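Local coordinates for catechol 2,3-dioxygenase (Rhodococcus sp. dk17, PDB 2WL9), which catalyses the iron-dependent extradiol ring cleavage of catechols, inserting both atoms of dioxygen during the breakdown of aromatic hydrocarbons, at the interface of chains A and B and the interface of chains A and C. Residues are numbered along the deposited sequence; one frame, centred on the assembly and turned at random. Chains: chain A/B/C, Catechol 2,3-dioxygenase.

The three contacts share one stretch of chain A, joined in contact 3 by residues 101-103: residues 121-124 meet chain C in contact 3, 126-127 meet it again in contact 2, and 131-135 turn to chain B in contact 1. The C-alpha centres of contacts 2 and 3 lie about 13 Å apart, those of contacts 1 and 2 about 18 Å, and those of contacts 1 and 3 about 24 Å. Chain C answers mainly with residues 275-277 and 280-282, with C:Ser245 added in contact 2 and C:Lys176 at the margin of contact 3, whereas contact 1 is two-fold symmetric. The segment after strand 115-120 probably helps to hold the deposited eight-chain assembly together.

Contact 1: the interface of chains A and B. Residues chain A 131-132, 135; chain B 131-132, 134-135.
A:His131 and B:His131 stack across the two-fold axis of this interface, their imidazole planes only 9° apart and their ring centroids 4.6 Å from each other. The rings are slipped, so that the CE1 and NE2 corners overlap; the two CE1 atoms are 3.5 Å apart. In each chain CG stands anti to the backbone N (chi1 -167° in A:His131), which carries the ring away from its own loop toward the partner. A flat aromatic residue suits this place because it can lie close against its own copy.

Polar atoms meet carbon here, and within this patch no N or O of one chain comes within bonding distance of the other. Each CE1, a carbon that its two ring nitrogens would tend to polarise, faces the proline carbonyl of the other chain: A:His131 CE1 is 3.3 Å from B:Pro132 O.

The prolines supply the apolar packing, and their closed rings keep the loop stiff. B:Pro132 CG reaches the edge of A:His131 in the ring plane, 3.8 Å from CE1. A:Pro135 crosses B:His131 at about a right angle, CB against CB. Within chain B, B:Arg134 carries its guanidinium forward past the next residue, and NH1 donates a hydrogen bond of 3.0 Å to B:Pro135 O.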
loop_
_atom_site.group_PDB
_atom_site.type_symbol
_atom_site.label_atom_id
_atom_site.label_comp_id
_atom_site.label_asym_id
_atom_site.label_seq_id
_atom_site.Cartn_x
_atom_site.Cartn_y
_atom_site.Cartn_z
ATOM N N HIS A 131 9.682 30.759 -5.110
ATOM C CA HIS A 131 8.727 31.713 -4.580
ATOM C C HIS A 131 8.007 32.323 -5.774
ATOM O O HIS A 131 8.597 33.116 -6.515
ATOM C CB HIS A 131 9.450 32.792 -3.769
ATOM C CG HIS A 131 8.538 33.631 -2.928
ATOM N ND1 HIS A 131 7.667 33.090 -2.003
ATOM C CD2 HIS A 131 8.378 34.974 -2.854
ATOM C CE1 HIS A 131 6.998 34.064 -1.411
ATOM N NE2 HIS A 131 7.418 35.218 -1.902
ATOM N N PRO A 132 6.745 31.918 -5.992
ATOM C CA PRO A 132 5.998 32.304 -7.187
ATOM C C PRO A 132 5.720 33.806 -7.298
ATOM O O PRO A 132 5.583 34.490 -6.281
ATOM C CB PRO A 132 4.687 31.517 -7.044
ATOM C CG PRO A 132 4.541 31.282 -5.575
ATOM C CD PRO A 132 5.951 31.036 -5.114
ATOM N N PRO A 135 0.374 34.451 -5.964
ATOM C CA PRO A 135 0.054 33.376 -5.021
ATOM C C PRO A 135 -0.366 32.109 -5.749
ATOM O O PRO A 135 -1.143 32.172 -6.699
ATOM C CB PRO A 135 -1.112 33.964 -4.216
ATOM C CG PRO A 135 -0.893 35.438 -4.286
ATOM C CD PRO A 135 -0.447 35.647 -5.709
ATOM N N HIS B 131 0.318 32.773 0.595
ATOM C CA HIS B 131 1.553 33.284 -0.010
ATOM C C HIS B 131 2.495 33.788 1.090
ATOM O O HIS B 131 2.248 34.838 1.684
ATOM C CB HIS B 131 1.229 34.399 -1.004
ATOM C CG HIS B 131 2.388 34.815 -1.860
ATOM N ND1 HIS B 131 3.180 33.916 -2.544
ATOM C CD2 HIS B 131 2.875 36.046 -2.156
ATOM C CE1 HIS B 131 4.099 34.572 -3.228
ATOM N NE2 HIS B 131 3.940 35.866 -3.004
ATOM N N PRO B 132 3.583 33.044 1.359
ATOM C CA PRO B 132 4.432 33.312 2.533
ATOM C C PRO B 132 5.227 34.626 2.486
ATOM O O PRO B 132 5.570 35.104 1.408
ATOM C CB PRO B 132 5.377 32.107 2.555
ATOM C CG PRO B 132 5.461 31.680 1.123
ATOM C CD PRO B 132 4.070 31.886 0.587
ATOM N N ARG B 134 8.226 35.267 3.318
ATOM C CA ARG B 134 9.546 35.020 2.760
ATOM C C ARG B 134 9.448 33.666 2.060
ATOM O O ARG B 134 8.475 32.940 2.299
ATOM C CB ARG B 134 10.636 35.043 3.849
ATOM C CG ARG B 134 10.383 34.211 5.098
ATOM C CD ARG B 134 10.809 32.766 4.916
ATOM N NE ARG B 134 10.783 32.032 6.174
ATOM C CZ ARG B 134 11.085 30.742 6.307
ATOM N NH1 ARG B 134 11.429 30.013 5.248
ATOM N NH2 ARG B 134 11.019 30.174 7.507
ATOM N N PRO B 135 10.429 33.324 1.199
ATOM C CA PRO B 135 10.375 32.053 0.465
ATOM C C PRO B 135 10.313 30.843 1.390
ATOM O O PRO B 135 11.043 30.777 2.374
ATOM C CB PRO B 135 11.694 32.040 -0.314
ATOM C CG PRO B 135 12.071 33.475 -0.440
ATOM C CD PRO B 135 11.624 34.107 0.834
#

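Contact 2: the interface of chains A and C. Residues chain A 126-127; chain C 245, 280-282.
A:Ser127, in a loop of this vicinal oxygen chelate family enzyme, lies against the side chain of C:Arg280, and the two meet without a direct hydrogen bond. The hydroxymethyl group rests beside the bend of the arginine: CB is 3.3 Å from NE, while OG sits alongside the CD methylene. A small side chain suits this place, since it lets the two loops come close. C:Arg280 bends at chi3 (-91°), which turns the edge of its guanidinium toward the backbone of C:Asp281 and C:Ile282. There NE donates a nearly straight hydrogen bond of 2.7 Å to C:Asp281 O, with the acceptor in the guanidinium plane. Arginine is apt here because its methylenes pack against the serine while its NE-H holds the carbonyl of C:Asp281, with NH2 adding weak bonds to C:Asp281 O and C:Ile282 O. The carbonyl of C:Arg280 is gripped in turn by C:Ser245 OG at 2.6 Å.

C:Ile282 offers the apolar part. Its CD1 tip meets the CG2 methyl of A:Thr126 at 3.8 Å, the two side chains crossing at a slant. With CG2 anti to the backbone N, the threonine directs its methyl to the isoleucine and its hydroxyl OG1 to a water 2.7 Å away, which also contacts C:Ser245 O. A second water joins A:Ser127 O, at 2.6 Å, to C:Ile282 O.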
loop_
_atom_site.group_PDB
_atom_site.type_symbol
_atom_site.label_atom_id
_atom_site.label_comp_id
_atom_site.label_asym_id
_atom_site.label_seq_id
_atom_site.Cartn_x
_atom_site.Cartn_y
_atom_site.Cartn_z
ATOM N N THR A 126 18.834 25.339 -4.361
ATOM C CA THR A 126 18.100 24.679 -3.293
ATOM C C THR A 126 17.913 25.625 -2.110
ATOM O O THR A 126 16.842 25.645 -1.498
ATOM C CB THR A 126 18.801 23.361 -2.874
ATOM O OG1 THR A 126 19.052 22.573 -4.042
ATOM C CG2 THR A 126 17.934 22.541 -1.906
ATOM N N SER A 127 18.936 26.436 -1.829
ATOM C CA SER A 127 18.963 27.320 -0.649
ATOM C C SER A 127 17.910 28.434 -0.623
ATOM O O SER A 127 17.576 28.953 0.442
ATOM C CB SER A 127 20.349 27.942 -0.489
ATOM O OG SER A 127 20.660 28.762 -1.599
ATOM N N SER C 245 23.636 21.417 0.033
ATOM C CA SER C 245 22.576 21.357 -0.975
ATOM C C SER C 245 22.571 20.045 -1.762
ATOM O O SER C 245 21.541 19.663 -2.333
ATOM C CB SER C 245 22.648 22.554 -1.926
ATOM O OG SER C 245 22.467 23.763 -1.219
ATOM N N ARG C 280 26.013 27.039 -3.207
ATOM C CA ARG C 280 26.065 27.161 -1.748
ATOM C C ARG C 280 25.269 26.063 -1.038
ATOM O O ARG C 280 24.582 25.273 -1.683
ATOM C CB ARG C 280 25.580 28.546 -1.294
ATOM C CG ARG C 280 24.111 28.837 -1.576
ATOM C CD ARG C 280 23.621 29.985 -0.717
ATOM N NE ARG C 280 23.064 29.501 0.546
ATOM C CZ ARG C 280 22.588 30.282 1.512
ATOM N NH1 ARG C 280 22.619 31.605 1.385
ATOM N NH2 ARG C 280 22.084 29.736 2.613
ATOM N N ASP C 281 25.384 26.038 0.292
ATOM C CA ASP C 281 24.668 25.118 1.177
ATOM C C ASP C 281 23.291 25.683 1.544
ATOM O O ASP C 281 23.007 26.859 1.293
ATOM C CB ASP C 281 25.464 24.927 2.472
ATOM C CG ASP C 281 26.619 23.943 2.333
ATOM O OD1 ASP C 281 26.893 23.439 1.220
ATOM O OD2 ASP C 281 27.247 23.667 3.377
ATOM N N ILE C 282 22.447 24.848 2.151
ATOM C CA ILE C 282 21.071 25.245 2.498
ATOM C C ILE C 282 21.031 26.117 3.753
ATOM O O ILE C 282 20.605 27.272 3.690
ATOM C CB ILE C 282 20.109 24.020 2.631
ATOM C CG1 ILE C 282 20.241 23.096 1.420
ATOM C CG2 ILE C 282 18.642 24.489 2.772
ATOM C CD1 ILE C 282 19.452 21.772 1.524
HETATM O O HOH W 1 18.095 28.276 2.947
HETATM O O HOH W 2 19.230 19.923 -3.780
#

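Contact 3: the interface of chains A and C. Residues chain A 101-103, 121-124; chain C 176, 275-277.
A:Gln123 pairs with C:His277 in a parallel beta bridge, in which C:His277 N donates to A:Pro122 O at 3.0 Å and A:Val124 N donates to C:His277 O at 2.8 Å. The side chain of C:His277 adds a further bond. Its CG lies between the backbone N and the carbonyl carbon (chi1 83°), which folds the ring toward A:Gly121; ND1 donates to A:Gly121 O at 2.8 Å. The acceptor is in the ring plane, but ND1 stands well above the carbonyl plane and the bond is bent, 136° at the hydrogen. A:Gly121 has positive phi and psi, a conformation glycine adopts easily.

Both faces of the imidazole are packed. A:Leu103 CD2 lies over one, 3.8 Å from the ring centroid, and A:Gln123 CA over the other, so a histidine serves here as a flat slab as well as a donor. The two branches of the leucine divide the work: CD2 takes the imidazole face and CD1 turns to the C:Gln275 CG methylene. A:Arg101 NH1 reaches A:Gln123 OE1 at 3.2 Å, steadying the extended glutamine. Nearby, A:Val124 CG2 packs on C:Glu276 CG at 3.8 Å, and a water joins A:Gly121 N to C:Gln275 O.

In chain A the site combines the turn from helix 94-100 to strand 104-109 with the segment leaving strand 115-120; chain C brings the loop between strands 261-266 and 283-284.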
loop_
_atom_site.group_PDB
_atom_site.type_symbol
_atom_site.label_atom_id
_atom_site.label_comp_id
_atom_site.label_asym_id
_atom_site.label_seq_id
_atom_site.Cartn_x
_atom_site.Cartn_y
_atom_site.Cartn_z
ATOM N N ARG A 101 24.434 28.497 -17.079
ATOM C CA ARG A 101 24.346 27.929 -15.711
ATOM C C ARG A 101 24.284 26.399 -15.718
ATOM O O ARG A 101 23.414 25.788 -15.079
ATOM C CB ARG A 101 23.180 28.514 -14.888
ATOM C CG ARG A 101 22.981 30.008 -14.982
ATOM C CD ARG A 101 24.215 30.783 -14.554
ATOM N NE ARG A 101 23.916 32.208 -14.556
ATOM C CZ ARG A 101 23.422 32.863 -13.513
ATOM N NH1 ARG A 101 23.185 32.226 -12.369
ATOM N NH2 ARG A 101 23.162 34.162 -13.616
ATOM N N VAL A 102 25.216 25.794 -16.445
ATOM C CA VAL A 102 25.332 24.337 -16.545
ATOM C C VAL A 102 26.796 23.933 -16.378
ATOM O O VAL A 102 27.689 24.791 -16.352
ATOM C CB VAL A 102 24.779 23.781 -17.892
ATOM C CG1 VAL A 102 23.295 24.088 -18.040
ATOM C CG2 VAL A 102 25.588 24.306 -19.100
ATOM N N LEU A 103 27.041 22.633 -16.262
ATOM C CA LEU A 103 28.408 22.142 -16.114
ATOM C C LEU A 103 29.115 21.855 -17.431
ATOM O O LEU A 103 30.325 22.066 -17.548
ATOM C CB LEU A 103 28.437 20.888 -15.251
ATOM C CG LEU A 103 28.105 21.022 -13.768
ATOM C CD1 LEU A 103 28.187 19.637 -13.149
ATOM C CD2 LEU A 103 29.049 21.997 -13.055
ATOM N N GLY A 121 24.147 18.916 -15.730
ATOM C CA GLY A 121 24.483 19.661 -14.516
ATOM C C GLY A 121 23.890 21.060 -14.427
ATOM O O GLY A 121 24.636 22.049 -14.381
ATOM N N PRO A 122 22.549 21.165 -14.377
ATOM C CA PRO A 122 21.951 22.482 -14.154
ATOM C C PRO A 122 22.307 23.013 -12.775
ATOM O O PRO A 122 22.475 22.222 -11.833
ATOM C CB PRO A 122 20.449 22.197 -14.202
ATOM C CG PRO A 122 20.336 20.761 -13.790
ATOM C CD PRO A 122 21.519 20.108 -14.439
ATOM N N GLN A 123 22.440 24.336 -12.672
ATOM C CA GLN A 123 22.566 25.012 -11.390
ATOM C C GLN A 123 21.217 24.954 -10.669
ATOM O O GLN A 123 20.197 25.392 -11.199
ATOM C CB GLN A 123 23.007 26.474 -11.583
ATOM C CG GLN A 123 23.078 27.308 -10.291
ATOM C CD GLN A 123 23.287 28.801 -10.546
ATOM O OE1 GLN A 123 23.907 29.202 -11.533
ATOM N NE2 GLN A 123 22.766 29.627 -9.651
ATOM N N VAL A 124 21.235 24.413 -9.459
ATOM C CA VAL A 124 20.042 24.298 -8.628
ATOM C C VAL A 124 20.224 25.198 -7.405
ATOM O O VAL A 124 21.264 25.154 -6.727
ATOM C CB VAL A 124 19.799 22.811 -8.226
ATOM C CG1 VAL A 124 18.505 22.644 -7.429
ATOM C CG2 VAL A 124 19.761 21.931 -9.467
ATOM N N LYS C 176 30.374 24.882 -7.329
ATOM C CA LYS C 176 31.325 25.870 -7.833
ATOM C C LYS C 176 31.525 26.957 -6.773
ATOM O O LYS C 176 30.570 27.628 -6.383
ATOM C CB LYS C 176 30.837 26.480 -9.148
ATOM C CG LYS C 176 30.840 25.520 -10.335
ATOM C CD LYS C 176 30.053 26.057 -11.516
ATOM C CE LYS C 176 30.763 27.175 -12.234
ATOM N NZ LYS C 176 29.940 27.731 -13.348
ATOM N N GLN C 275 22.818 14.585 -13.099
ATOM C CA GLN C 275 23.809 15.472 -12.497
ATOM C C GLN C 275 23.258 16.873 -12.242
ATOM O O GLN C 275 22.602 17.448 -13.101
ATOM C CB GLN C 275 25.049 15.538 -13.394
ATOM C CG GLN C 275 26.281 16.162 -12.771
ATOM C CD GLN C 275 26.744 15.436 -11.526
ATOM O OE1 GLN C 275 26.753 14.197 -11.459
ATOM N NE2 GLN C 275 27.137 16.211 -10.524
ATOM N N GLU C 276 23.537 17.395 -11.045
ATOM C CA GLU C 276 23.129 18.739 -10.622
ATOM C C GLU C 276 24.343 19.443 -10.028
ATOM O O GLU C 276 25.278 18.786 -9.570
ATOM C CB GLU C 276 22.049 18.655 -9.530
ATOM C CG GLU C 276 20.647 18.260 -9.984
ATOM C CD GLU C 276 19.656 18.102 -8.823
ATOM O OE1 GLU C 276 19.966 18.492 -7.676
ATOM O OE2 GLU C 276 18.544 17.595 -9.064
ATOM N N HIS C 277 24.335 20.773 -10.010
ATOM C CA HIS C 277 25.357 21.499 -9.251
ATOM C C HIS C 277 24.784 22.680 -8.461
ATOM O O HIS C 277 23.667 23.133 -8.722
ATOM C CB HIS C 277 26.570 21.896 -10.124
ATOM C CG HIS C 277 26.383 23.160 -10.905
ATOM N ND1 HIS C 277 25.810 23.185 -12.159
ATOM C CD2 HIS C 277 26.719 24.440 -10.622
ATOM C CE1 HIS C 277 25.792 24.427 -12.610
ATOM N NE2 HIS C 277 26.331 25.210 -11.693
HETATM O O HOH W 3 22.180 16.743 -15.903
#